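Local coordinates for capsid polyprotein VP90 (Turkey astrovirus 2, PDB 3TS3), which forms the spike that projects from the astrovirus capsid, here the globular P2 domain of a polyprotein that probably self-assembles into an icosahedral shell, at residues 32-37 / 144-149. Residues are numbered along the deposited sequence; the frame is centred on the assembly and turned at random.
Sequences GVFCLA and ISMGDT
F34 and M146 make the main part of this buried contact, a Met-aromatic pair. SD of M146 lies 4.0 Å from CE1 of the F34 ring. M146 SD sits 5.1 Å from the centroid of the F34 ring. The approach is oblique, 59° off the ring normal. The side chains cross at about a right angle. F34 holds CG between its backbone N and carbonyl carbon (chi1 61°), which brings the far end of the ring toward strand 142-148. There CG2 of I144, coming from the opposite direction, touches CZ of F34 at the ring edge, near its plane, at 3.9 Å. M146 is bent at chi2 and chi3, and its methyl CE turns back alongside the ring toward strand 34-37 and meets CB of L36, 4.1 Å away. This is apolar packing in the spike domain interior. The axes of segments 34-37 and 144-148 come within 9.0 Å and cross at -69°. Strand 187-189 pairs antiparallel with both and bridges them, so they meet through side chains, not direct pairing. M146 also packs on its F187 and N189. F34 meets the ring of F17 and touches L88 on strand 87-90, the other neighbour of strand 34-37.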
loop_
_atom_site.group_PDB
_atom_site.type_symbol
_atom_site.label_atom_id
_atom_site.label_comp_id
_atom_site.label_asym_id
_atom_site.label_seq_id
_atom_site.Cartn_x
_atom_site.Cartn_y
_atom_site.Cartn_z
ATOM N N GLY C 32 11.276 -8.740 -3.845
ATOM C CA GLY C 32 9.889 -8.574 -4.238
ATOM C C GLY C 32 8.920 -9.719 -4.037
ATOM O O GLY C 32 7.883 -9.745 -4.676
ATOM N N VAL C 33 9.247 -10.642 -3.138
ATOM C CA VAL C 33 8.305 -11.784 -2.894
ATOM C C VAL C 33 7.253 -11.442 -1.810
ATOM O O VAL C 33 6.185 -12.032 -1.840
ATOM C CB VAL C 33 9.115 -13.018 -2.426
ATOM C CG1 VAL C 33 8.197 -14.155 -2.086
ATOM C CG2 VAL C 33 10.106 -13.449 -3.510
ATOM N N PHE C 34 7.501 -10.385 -1.048
ATOM C CA PHE C 34 6.447 -9.838 -0.194
ATOM C C PHE C 34 6.473 -8.315 -0.094
ATOM O O PHE C 34 7.515 -7.686 -0.195
ATOM C CB PHE C 34 6.375 -10.493 1.179
ATOM C CG PHE C 34 7.623 -10.344 1.998
ATOM C CD1 PHE C 34 7.767 -9.301 2.895
ATOM C CD2 PHE C 34 8.626 -11.280 1.912
ATOM C CE1 PHE C 34 8.901 -9.187 3.662
ATOM C CE2 PHE C 34 9.757 -11.162 2.681
ATOM C CZ PHE C 34 9.891 -10.120 3.552
ATOM N N CYS C 35 5.295 -7.747 0.112
ATOM C CA CYS C 35 5.109 -6.320 0.208
ATOM C C CYS C 35 4.446 -5.958 1.530
ATOM O O CYS C 35 3.425 -6.527 1.879
ATOM C CB CYS C 35 4.222 -5.867 -0.952
ATOM S SG CYS C 35 3.565 -4.190 -0.815
ATOM N N LEU C 36 5.021 -4.991 2.234
ATOM C CA LEU C 36 4.428 -4.493 3.464
ATOM C C LEU C 36 3.540 -3.301 3.150
ATOM O O LEU C 36 4.001 -2.291 2.643
ATOM C CB LEU C 36 5.509 -4.055 4.458
ATOM C CG LEU C 36 5.015 -3.330 5.716
ATOM C CD1 LEU C 36 4.244 -4.274 6.635
ATOM C CD2 LEU C 36 6.180 -2.683 6.455
ATOM N N ALA C 37 2.257 -3.434 3.470
ATOM C CA ALA C 37 1.290 -2.353 3.324
ATOM C C ALA C 37 0.764 -2.042 4.719
ATOM O O ALA C 37 0.473 -2.939 5.481
ATOM C CB ALA C 37 0.153 -2.757 2.389
ATOM N N ILE C 144 14.718 -7.459 8.615
ATOM C CA ILE C 144 14.518 -7.758 7.206
ATOM C C ILE C 144 14.886 -6.570 6.326
ATOM O O ILE C 144 14.429 -5.468 6.552
ATOM C CB ILE C 144 13.058 -8.167 6.920
ATOM C CG1 ILE C 144 12.688 -9.426 7.708
ATOM C CG2 ILE C 144 12.838 -8.377 5.427
ATOM C CD1 ILE C 144 11.197 -9.726 7.720
ATOM N N SER C 145 15.700 -6.823 5.311
ATOM C CA SER C 145 16.073 -5.811 4.332
ATOM C C SER C 145 14.896 -5.541 3.398
ATOM O O SER C 145 14.361 -6.456 2.807
ATOM C CB SER C 145 17.270 -6.333 3.539
ATOM O OG SER C 145 17.473 -5.611 2.349
ATOM N N MET C 146 14.507 -4.277 3.266
ATOM C CA MET C 146 13.376 -3.797 2.540
ATOM C C MET C 146 13.814 -2.642 1.702
ATOM O O MET C 146 14.788 -1.974 1.955
ATOM C CB MET C 146 12.240 -3.346 3.474
ATOM C CG MET C 146 11.801 -4.364 4.534
ATOM S SD MET C 146 10.884 -5.759 3.846
ATOM C CE MET C 146 9.360 -4.986 3.300
ATOM N N GLY C 147 12.968 -2.244 0.796
ATOM C CA GLY C 147 13.108 -1.011 0.056
ATOM C C GLY C 147 11.761 -0.462 -0.332
ATOM O O GLY C 147 10.819 -1.219 -0.551
ATOM N N ASP C 148 11.680 0.857 -0.427
ATOM C CA ASP C 148 10.471 1.501 -0.906
ATOM C C ASP C 148 10.455 1.475 -2.432
ATOM O O ASP C 148 11.362 0.962 -3.049
ATOM C CB ASP C 148 10.256 2.896 -0.305
ATOM C CG ASP C 148 11.202 3.935 -0.854
ATOM O OD1 ASP C 148 11.849 3.668 -1.868
ATOM O OD2 ASP C 148 11.273 5.014 -0.250
ATOM N N THR C 149 9.404 2.016 -3.021
ATOM C CA THR C 149 9.218 1.943 -4.459
ATOM C C THR C 149 10.203 2.795 -5.245
ATOM O O THR C 149 10.264 2.699 -6.452
ATOM C CB THR C 149 7.767 2.218 -4.863
ATOM O OG1 THR C 149 7.274 3.340 -4.129
ATOM C CG2 THR C 149 6.910 0.992 -4.538
#